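Local coordinates for bartonella effector protein (Bep) substrate of VirB T4SS (Bartonella sp. AR 15-3, PDB 4M16), which probably transfers AMP from ATP to tyrosine or threonine residues of target proteins through the Fic domain that makes up this N-terminal part of the longer effector, at residues A41-E51 against K63-G71; E119-L130 against E141-L149. All coordinates share one frame; numbering follows the deposited sequence.

Contacts 1 and 2 follow one another along the chain, the first complete before the second begins, and both belong to the mainly helical body of the Fic domain. Contact 1 sets helix 30-48 against helix 59-70; contact 2 sets helix 110-126 against helix 135-152. Their centres lie about 21 Å apart and their nearest atoms about 7 Å apart, so neither touches the other. Helix 159-174 bridges them: Ile165 and Val162 meet side chains of contact 1, while Phe167 meets Leu145 and Gln163 meets Leu149 of contact 2. Each contact thus pairs helices that are consecutive in the chain, and the later helix 159-174 packs against both pairs, tying them into one fold.

Contact 1 of 2, residues A41-E51 against K63-G71; sequences AKKVINSLRNE and KYLHKRLFG
Arg68 meets Glu51, the last residue of the type I turn Leu48-Glu51, in a helix-helix packing of the Fic-domain fold where the short axes of helices 41-48 and 63-70 approach to 8.7 Å at 127°.

The polar part is a bidentate, end-on salt bridge. Arg68 NH1 donates to Glu51 OE1 at 2.8 Å and Arg68 NH2 to Glu51 OE2 at 2.9 Å, each oxygen accepting on its syn lone pair. Carboxylate and guanidinium planes lie only 11° apart, which matches two nearly straight bonds. Bends at chi2 (-69°) and chi3 fold the arginine back so that NH1 also donates to Tyr64 OH, in the guanidinium plane. Ser47 OG gives Glu51 OE2 a second donor, fixing the carboxylate from its own segment.

The apolar part centres on Leu69, whose CD2 methyl reaches among Ala41, Val44 and Ile45; its nearest side-chain carbon is Ile45 CD1, at 3.6 Å from Leu69 CD2. Leu48 and Leu65 meet by their methyl ends, and Val162 and Ile165 of helix 159-174 also touch Leu69. Closest of all to the opposite backbone, Val44 CG2 lies 3.3 Å from Arg68 O.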
loop_
_atom_site.group_PDB
_atom_site.type_symbol
_atom_site.label_atom_id
_atom_site.label_comp_id
_atom_site.label_asym_id
_atom_site.label_seq_id
_atom_site.Cartn_x
_atom_site.Cartn_y
_atom_site.Cartn_z
ATOM N N ALA A 41 1.870 2.752 -13.681
ATOM C CA ALA A 41 2.089 3.278 -12.334
ATOM C C ALA A 41 3.370 4.155 -12.183
ATOM O O ALA A 41 3.352 5.168 -11.467
ATOM C CB ALA A 41 2.111 2.162 -11.329
ATOM N N LYS A 42 4.478 3.744 -12.773
ATOM C CA LYS A 42 5.687 4.550 -12.748
ATOM C C LYS A 42 5.514 5.896 -13.462
ATOM O O LYS A 42 5.957 6.938 -12.972
ATOM C CB LYS A 42 6.845 3.786 -13.377
ATOM C CG LYS A 42 8.182 4.501 -13.320
ATOM C CD LYS A 42 8.565 4.842 -11.883
ATOM C CE LYS A 42 10.012 5.256 -11.702
ATOM N NZ LYS A 42 10.200 6.476 -12.520
ATOM N N LYS A 43 4.902 5.873 -14.625
ATOM C CA LYS A 43 4.573 7.107 -15.294
ATOM C C LYS A 43 3.827 8.060 -14.355
ATOM O O LYS A 43 4.155 9.263 -14.320
ATOM C CB LYS A 43 3.784 6.836 -16.590
ATOM C CG LYS A 43 4.686 6.334 -17.692
ATOM C CD LYS A 43 3.903 5.992 -18.968
ATOM C CE LYS A 43 4.801 5.637 -20.143
ATOM N NZ LYS A 43 4.306 4.414 -20.839
ATOM N N VAL A 44 2.861 7.521 -13.587
ATOM C CA VAL A 44 2.034 8.339 -12.683
ATOM C C VAL A 44 2.868 8.836 -11.509
ATOM O O VAL A 44 2.765 10.007 -11.127
ATOM C CB VAL A 44 0.796 7.576 -12.194
ATOM C CG1 VAL A 44 0.142 8.279 -11.031
ATOM C CG2 VAL A 44 -0.191 7.385 -13.317
ATOM N N ILE A 45 3.708 7.953 -10.956
ATOM C CA ILE A 45 4.632 8.324 -9.854
ATOM C C ILE A 45 5.466 9.529 -10.302
ATOM O O ILE A 45 5.622 10.475 -9.552
ATOM C CB ILE A 45 5.563 7.163 -9.450
ATOM C CG1 ILE A 45 4.752 6.014 -8.888
ATOM C CG2 ILE A 45 6.692 7.630 -8.511
ATOM C CD1 ILE A 45 4.080 6.304 -7.602
ATOM N N ASN A 46 5.928 9.497 -11.546
ATOM C CA ASN A 46 6.651 10.612 -12.116
ATOM C C ASN A 46 5.894 11.930 -12.119
ATOM O O ASN A 46 6.468 12.945 -11.724
ATOM C CB ASN A 46 7.140 10.307 -13.524
ATOM C CG ASN A 46 8.168 9.202 -13.552
ATOM O OD1 ASN A 46 8.693 8.817 -12.515
ATOM N ND2 ASN A 46 8.426 8.662 -14.728
ATOM N N SER A 47 4.626 11.906 -12.510
ATOM C CA SER A 47 3.761 13.120 -12.534
ATOM C C SER A 47 3.637 13.684 -11.111
ATOM O O SER A 47 3.790 14.913 -10.880
ATOM C CB SER A 47 2.390 12.783 -13.090
ATOM O OG SER A 47 1.518 13.893 -13.019
ATOM N N LEU A 48 3.402 12.780 -10.159
ATOM C CA LEU A 48 3.150 13.167 -8.767
ATOM C C LEU A 48 4.297 13.961 -8.163
ATOM O O LEU A 48 4.114 14.661 -7.139
ATOM C CB LEU A 48 2.807 11.935 -7.924
ATOM C CG LEU A 48 1.516 11.195 -8.251
ATOM C CD1 LEU A 48 1.442 9.809 -7.682
ATOM C CD2 LEU A 48 0.304 11.960 -7.764
ATOM N N ARG A 49 5.481 13.894 -8.788
ATOM C CA ARG A 49 6.658 14.579 -8.235
ATOM C C ARG A 49 6.453 16.097 -8.345
ATOM O O ARG A 49 6.854 16.829 -7.472
ATOM C CB ARG A 49 7.925 14.148 -8.978
ATOM N N ASN A 50 5.795 16.573 -9.404
ATOM C CA ASN A 50 5.557 18.028 -9.566
ATOM C C ASN A 50 4.113 18.452 -9.247
ATOM O O ASN A 50 3.679 19.568 -9.651
ATOM C CB ASN A 50 5.911 18.488 -10.990
ATOM C CG ASN A 50 7.373 18.386 -11.278
ATOM O OD1 ASN A 50 8.161 18.157 -10.375
ATOM N ND2 ASN A 50 7.760 18.571 -12.551
ATOM N N GLU A 51 3.385 17.567 -8.556
ATOM C CA GLU A 51 2.054 17.899 -8.014
ATOM C C GLU A 51 2.134 18.281 -6.550
ATOM O O GLU A 51 3.005 17.795 -5.832
ATOM C CB GLU A 51 1.121 16.701 -8.137
ATOM C CG GLU A 51 0.872 16.372 -9.560
ATOM C CD GLU A 51 0.054 15.117 -9.723
ATOM O OE1 GLU A 51 -0.901 14.920 -8.936
ATOM O OE2 GLU A 51 0.370 14.373 -10.688
ATOM N N LYS A 63 -6.970 6.579 -1.403
ATOM C CA LYS A 63 -7.862 6.116 -2.508
ATOM C C LYS A 63 -7.646 6.904 -3.811
ATOM O O LYS A 63 -7.636 6.346 -4.919
ATOM C CB LYS A 63 -9.321 6.192 -2.063
ATOM C CG LYS A 63 -9.658 5.262 -0.890
ATOM C CD LYS A 63 -11.103 5.504 -0.461
ATOM C CE LYS A 63 -11.354 4.951 0.934
ATOM N NZ LYS A 63 -12.596 5.483 1.554
ATOM N N TYR A 64 -7.474 8.221 -3.671
ATOM C CA TYR A 64 -7.154 9.107 -4.763
ATOM C C TYR A 64 -5.881 8.601 -5.475
ATOM O O TYR A 64 -5.852 8.495 -6.694
ATOM C CB TYR A 64 -6.963 10.561 -4.255
ATOM C CG TYR A 64 -6.235 11.432 -5.221
ATOM C CD1 TYR A 64 -6.921 12.106 -6.243
ATOM C CD2 TYR A 64 -4.871 11.651 -5.093
ATOM C CE1 TYR A 64 -6.258 12.949 -7.121
ATOM C CE2 TYR A 64 -4.190 12.485 -5.975
ATOM C CZ TYR A 64 -4.881 13.131 -6.983
ATOM O OH TYR A 64 -4.218 13.942 -7.871
ATOM N N LEU A 65 -4.827 8.350 -4.693
ATOM C CA LEU A 65 -3.570 7.847 -5.241
ATOM C C LEU A 65 -3.724 6.480 -5.951
ATOM O O LEU A 65 -3.140 6.267 -7.003
ATOM C CB LEU A 65 -2.481 7.760 -4.157
ATOM C CG LEU A 65 -1.881 9.024 -3.583
ATOM C CD1 LEU A 65 -0.955 8.713 -2.397
ATOM C CD2 LEU A 65 -1.171 9.822 -4.638
ATOM N N HIS A 66 -4.489 5.567 -5.365
ATOM C CA HIS A 66 -4.707 4.273 -6.000
ATOM C C HIS A 66 -5.415 4.417 -7.346
ATOM O O HIS A 66 -5.050 3.739 -8.311
ATOM C CB HIS A 66 -5.515 3.370 -5.059
ATOM C CG HIS A 66 -5.553 1.954 -5.487
ATOM N ND1 HIS A 66 -6.547 1.451 -6.283
ATOM C CD2 HIS A 66 -4.726 0.921 -5.218
ATOM C CE1 HIS A 66 -6.347 0.163 -6.464
ATOM N NE2 HIS A 66 -5.246 -0.175 -5.842
ATOM N N LYS A 67 -6.428 5.298 -7.394
ATOM C CA LYS A 67 -7.142 5.637 -8.641
ATOM C C LYS A 67 -6.165 6.212 -9.679
ATOM O O LYS A 67 -6.198 5.832 -10.865
ATOM C CB LYS A 67 -8.311 6.597 -8.357
ATOM C CG LYS A 67 -8.943 7.293 -9.558
ATOM C CD LYS A 67 -9.841 6.397 -10.345
ATOM C CE LYS A 67 -10.570 7.160 -11.459
ATOM N NZ LYS A 67 -11.756 7.905 -10.971
ATOM N N ARG A 68 -5.292 7.126 -9.268
ATOM C CA ARG A 68 -4.264 7.631 -10.187
ATOM C C ARG A 68 -3.343 6.552 -10.751
ATOM O O ARG A 68 -3.063 6.514 -11.973
ATOM C CB ARG A 68 -3.386 8.704 -9.501
ATOM C CG ARG A 68 -4.091 10.037 -9.217
ATOM C CD ARG A 68 -4.408 10.825 -10.491
ATOM N NE ARG A 68 -3.181 11.112 -11.238
ATOM C CZ ARG A 68 -2.300 12.065 -10.945
ATOM N NH1 ARG A 68 -2.497 12.893 -9.930
ATOM N NH2 ARG A 68 -1.199 12.176 -11.674
ATOM N N LEU A 69 -2.864 5.710 -9.841
ATOM C CA LEU A 69 -1.869 4.687 -10.162
ATOM C C LEU A 69 -2.424 3.582 -11.060
ATOM O O LEU A 69 -1.706 3.094 -11.890
ATOM C CB LEU A 69 -1.288 4.034 -8.906
ATOM C CG LEU A 69 -0.298 4.893 -8.112
ATOM C CD1 LEU A 69 -0.032 4.398 -6.664
ATOM C CD2 LEU A 69 0.977 5.038 -8.874
ATOM N N PHE A 70 -3.677 3.201 -10.873
ATOM C CA PHE A 70 -4.250 1.990 -11.485
ATOM C C PHE A 70 -5.550 2.215 -12.253
ATOM O O PHE A 70 -6.183 1.245 -12.686
ATOM C CB PHE A 70 -4.529 0.955 -10.369
ATOM C CG PHE A 70 -3.300 0.502 -9.671
ATOM C CD1 PHE A 70 -2.392 -0.306 -10.342
ATOM C CD2 PHE A 70 -2.989 0.936 -8.381
ATOM C CE1 PHE A 70 -1.198 -0.676 -9.775
ATOM C CE2 PHE A 70 -1.789 0.529 -7.788
ATOM C CZ PHE A 70 -0.912 -0.280 -8.466
ATOM N N GLY A 71 -5.935 3.458 -12.455
ATOM C CA GLY A 71 -7.210 3.797 -13.038
ATOM C C GLY A 71 -7.259 3.478 -14.505
ATOM O O GLY A 71 -8.311 3.050 -15.022
#

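Contact 2 of 2, residues E119-L130 against E141-L149; sequences EFDEILASKSNL and ETVKLFSFL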
loop_
_atom_site.group_PDB
_atom_site.type_symbol
_atom_site.label_atom_id
_atom_site.label_comp_id
_atom_site.label_asym_id
_atom_site.label_seq_id
_atom_site.Cartn_x
_atom_site.Cartn_y
_atom_site.Cartn_z
ATOM N N GLU A 119 -9.627 4.477 11.835
ATOM C CA GLU A 119 -8.625 4.516 12.948
ATOM C C GLU A 119 -7.270 5.078 12.442
ATOM O O GLU A 119 -6.663 5.935 13.064
ATOM C CB GLU A 119 -8.436 3.129 13.572
ATOM C CG GLU A 119 -9.639 2.623 14.351
ATOM C CD GLU A 119 -9.596 1.142 14.716
ATOM O OE1 GLU A 119 -9.150 0.292 13.928
ATOM O OE2 GLU A 119 -10.107 0.800 15.808
ATOM N N PHE A 120 -6.836 4.612 11.280
ATOM C CA PHE A 120 -5.663 5.161 10.589
ATOM C C PHE A 120 -5.808 6.688 10.447
ATOM O O PHE A 120 -4.857 7.461 10.804
ATOM C CB PHE A 120 -5.502 4.430 9.243
ATOM C CG PHE A 120 -4.379 4.903 8.363
ATOM C CD1 PHE A 120 -3.079 4.373 8.473
ATOM C CD2 PHE A 120 -4.647 5.750 7.320
ATOM C CE1 PHE A 120 -2.073 4.804 7.604
ATOM C CE2 PHE A 120 -3.672 6.202 6.467
ATOM C CZ PHE A 120 -2.375 5.730 6.611
ATOM N N ASP A 121 -6.964 7.132 9.937
ATOM C CA ASP A 121 -7.188 8.537 9.702
ATOM C C ASP A 121 -7.084 9.309 11.021
ATOM O O ASP A 121 -6.523 10.396 11.076
ATOM C CB ASP A 121 -8.530 8.803 8.991
ATOM C CG ASP A 121 -8.559 8.296 7.558
ATOM O OD1 ASP A 121 -7.470 7.980 6.991
ATOM O OD2 ASP A 121 -9.668 8.196 6.993
ATOM N N GLU A 122 -7.671 8.765 12.076
ATOM C CA GLU A 122 -7.697 9.462 13.346
ATOM C C GLU A 122 -6.305 9.566 13.976
ATOM O O GLU A 122 -6.009 10.578 14.597
ATOM C CB GLU A 122 -8.678 8.797 14.309
ATOM C CG GLU A 122 -10.146 8.926 13.940
ATOM C CD GLU A 122 -11.038 7.959 14.729
ATOM O OE1 GLU A 122 -10.571 6.842 15.156
ATOM O OE2 GLU A 122 -12.229 8.286 14.878
ATOM N N ILE A 123 -5.428 8.568 13.787
ATOM C CA ILE A 123 -4.066 8.636 14.332
ATOM C C ILE A 123 -3.310 9.791 13.617
ATOM O O ILE A 123 -2.769 10.678 14.257
ATOM C CB ILE A 123 -3.255 7.330 14.184
ATOM C CG1 ILE A 123 -3.884 6.169 14.966
ATOM C CG2 ILE A 123 -1.829 7.535 14.680
ATOM C CD1 ILE A 123 -3.455 4.806 14.447
ATOM N N LEU A 124 -3.362 9.826 12.296
ATOM C CA LEU A 124 -2.782 10.926 11.562
ATOM C C LEU A 124 -3.347 12.288 11.947
ATOM O O LEU A 124 -2.582 13.240 12.093
ATOM C CB LEU A 124 -2.887 10.681 10.026
ATOM C CG LEU A 124 -1.880 9.682 9.511
ATOM C CD1 LEU A 124 -2.333 9.156 8.162
ATOM C CD2 LEU A 124 -0.475 10.268 9.388
ATOM N N ALA A 125 -4.657 12.385 12.190
ATOM C CA ALA A 125 -5.237 13.691 12.473
ATOM C C ALA A 125 -4.787 14.117 13.851
ATOM O O ALA A 125 -4.390 15.258 14.039
ATOM C CB ALA A 125 -6.746 13.691 12.367
ATOM N N SER A 126 -4.789 13.191 14.810
ATOM C CA SER A 126 -4.389 13.519 16.192
ATOM C C SER A 126 -2.918 13.956 16.266
ATOM O O SER A 126 -2.522 14.617 17.210
ATOM C CB SER A 126 -4.628 12.322 17.125
ATOM O OG SER A 126 -3.616 11.357 16.907
ATOM N N LYS A 127 -2.128 13.635 15.256
ATOM C CA LYS A 127 -0.706 13.991 15.230
ATOM C C LYS A 127 -0.330 14.958 14.127
ATOM O O LYS A 127 0.851 15.049 13.772
ATOM C CB LYS A 127 0.129 12.696 15.103
ATOM C CG LYS A 127 -0.033 11.738 16.290
ATOM C CD LYS A 127 0.648 10.385 16.045
ATOM C CE LYS A 127 0.483 9.444 17.239
ATOM N NZ LYS A 127 1.137 9.987 18.458
ATOM N N SER A 128 -1.317 15.650 13.554
ATOM C CA SER A 128 -1.125 16.593 12.474
ATOM C C SER A 128 -0.230 16.113 11.355
ATOM O O SER A 128 0.729 16.798 10.971
ATOM C CB SER A 128 -0.569 17.879 13.043
ATOM O OG SER A 128 -1.592 18.570 13.697
ATOM N N ASN A 129 -0.548 14.916 10.842
ATOM C CA ASN A 129 0.184 14.323 9.734
ATOM C C ASN A 129 1.688 14.090 10.081
ATOM O O ASN A 129 2.508 14.096 9.193
ATOM C CB ASN A 129 0.009 15.176 8.443
ATOM C CG ASN A 129 -1.470 15.457 8.118
ATOM O OD1 ASN A 129 -2.232 14.554 7.814
ATOM N ND2 ASN A 129 -1.843 16.707 8.133
ATOM N N LEU A 130 2.023 13.922 11.368
ATOM C CA LEU A 130 3.413 13.650 11.822
ATOM C C LEU A 130 4.390 14.833 11.583
ATOM O O LEU A 130 5.629 14.667 11.491
ATOM C CB LEU A 130 3.973 12.356 11.208
ATOM C CG LEU A 130 3.147 11.073 11.246
ATOM C CD1 LEU A 130 4.037 9.904 10.844
ATOM C CD2 LEU A 130 2.586 10.863 12.650
ATOM N N GLU A 141 6.763 6.723 14.618
ATOM C CA GLU A 141 5.338 6.822 14.337
ATOM C C GLU A 141 5.011 6.298 12.939
ATOM O O GLU A 141 3.955 5.674 12.752
ATOM C CB GLU A 141 4.841 8.262 14.489
ATOM C CG GLU A 141 4.872 8.782 15.922
ATOM C CD GLU A 141 4.229 7.805 16.904
ATOM O OE1 GLU A 141 3.058 7.436 16.686
ATOM O OE2 GLU A 141 4.923 7.396 17.896
ATOM N N THR A 142 5.909 6.521 11.981
ATOM C CA THR A 142 5.696 5.960 10.643
ATOM C C THR A 142 5.799 4.449 10.620
ATOM O O THR A 142 5.026 3.800 9.922
ATOM C CB THR A 142 6.577 6.542 9.503
ATOM O OG1 THR A 142 7.967 6.493 9.827
ATOM C CG2 THR A 142 6.122 7.986 9.137
ATOM N N VAL A 143 6.719 3.871 11.360
ATOM C CA VAL A 143 6.802 2.402 11.443
ATOM C C VAL A 143 5.478 1.791 11.893
ATOM O O VAL A 143 4.937 0.863 11.224
ATOM C CB VAL A 143 7.909 1.957 12.409
ATOM C CG1 VAL A 143 7.744 0.483 12.775
ATOM C CG2 VAL A 143 9.287 2.219 11.831
ATOM N N LYS A 144 4.891 2.361 12.952
ATOM C CA LYS A 144 3.606 1.864 13.454
ATOM C C LYS A 144 2.432 2.045 12.445
ATOM O O LYS A 144 1.649 1.101 12.182
ATOM C CB LYS A 144 3.252 2.504 14.804
ATOM C CG LYS A 144 4.156 2.029 15.920
ATOM C CD LYS A 144 3.843 2.623 17.297
ATOM C CE LYS A 144 4.178 4.087 17.322
ATOM N NZ LYS A 144 4.575 4.571 18.687
ATOM N N LEU A 145 2.328 3.259 11.898
ATOM C CA LEU A 145 1.304 3.576 10.920
ATOM C C LEU A 145 1.434 2.796 9.622
ATOM O O LEU A 145 0.430 2.309 9.060
ATOM C CB LEU A 145 1.281 5.097 10.653
ATOM C CG LEU A 145 0.422 5.932 11.596
ATOM C CD1 LEU A 145 0.766 7.394 11.326
ATOM C CD2 LEU A 145 -1.094 5.696 11.429
ATOM N N PHE A 146 2.669 2.671 9.142
ATOM C CA PHE A 146 2.944 1.835 7.968
ATOM C C PHE A 146 2.643 0.326 8.144
ATOM O O PHE A 146 1.918 -0.251 7.301
ATOM C CB PHE A 146 4.371 2.067 7.449
ATOM C CG PHE A 146 4.638 1.375 6.133
ATOM C CD1 PHE A 146 5.032 0.053 6.116
ATOM C CD2 PHE A 146 4.520 2.044 4.949
ATOM C CE1 PHE A 146 5.242 -0.592 4.936
ATOM C CE2 PHE A 146 4.725 1.390 3.737
ATOM C CZ PHE A 146 5.129 0.086 3.729
ATOM N N SER A 147 3.025 -0.244 9.278
ATOM C CA SER A 147 2.626 -1.624 9.594
ATOM C C SER A 147 1.103 -1.761 9.654
ATOM O O SER A 147 0.540 -2.763 9.216
ATOM C CB SER A 147 3.179 -2.101 10.916
ATOM O OG SER A 147 4.590 -2.084 10.890
ATOM N N PHE A 148 0.432 -0.761 10.203
ATOM C CA PHE A 148 -1.007 -0.832 10.357
ATOM C C PHE A 148 -1.651 -0.819 8.951
ATOM O O PHE A 148 -2.440 -1.688 8.623
ATOM C CB PHE A 148 -1.521 0.309 11.259
ATOM C CG PHE A 148 -3.041 0.323 11.477
ATOM C CD1 PHE A 148 -3.792 -0.847 11.523
ATOM C CD2 PHE A 148 -3.704 1.549 11.726
ATOM C CE1 PHE A 148 -5.174 -0.807 11.775
ATOM C CE2 PHE A 148 -5.074 1.583 11.952
ATOM C CZ PHE A 148 -5.805 0.395 11.985
ATOM N N LEU A 149 -1.272 0.138 8.104
ATOM C CA LEU A 149 -1.837 0.200 6.788
ATOM C C LEU A 149 -1.498 -1.059 5.964
ATOM O O LEU A 149 -2.371 -1.560 5.265
ATOM C CB LEU A 149 -1.431 1.495 6.057
ATOM C CG LEU A 149 -2.030 1.619 4.636
ATOM C CD1 LEU A 149 -3.532 1.670 4.709
ATOM C CD2 LEU A 149 -1.452 2.817 3.892
#
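Leu145 is the main bump of helix 141-149, and its two methyls fill different parts of a hollow in segment 119-130. CD2 enters between Phe120 and Ile123, lying 3.8 Å from Phe120 CD1, while CD1 turns to Leu124 and sits 3.7 Å from Leu124 CD2. Ile123 and Leu145 run past each other in opposite directions, so Ile123 lies alongside the leucine.

Phe120 is the answering bump. With CG anti to the backbone N (chi1 177°), its ring reaches Leu145 and Leu149, both obliquely, and Phe120 CE1 comes to 3.7 Å from Leu149 CB. Leu145 O lies in the ring plane at the edge. Phe148 occupies the next position, at the start of segment 119-130: its CE2 is 3.6 Å from Phe120 N, and its CZ borders Glu119 OE1, both partner atoms lying near the plane of the Phe148 ring.

At the other end, Leu130 closes the hollow. Its CD2 packs on Glu141 CB at 3.9 Å, and its CD1 is turned to Thr142 CG2. A Schellman motif with Ser128 at C-prime ends helix 119-126 and turns the chain toward this place. Lys127 NZ makes a long salt bridge of 3.7 Å to Glu141 OE1; the other oxygen, OE2, takes a salt-bridged hydrogen bond from Lys144 NZ, and Lys144 also pairs with Glu140.

Phe167 of helix 159-174 also touches Leu145, so a third helix adds to its surroundings. An axis angle of 164° and a separation of 10.9 Å describe an antiparallel helical hairpin with bulky side chains between its arms, here part of the helical core of a Fic domain.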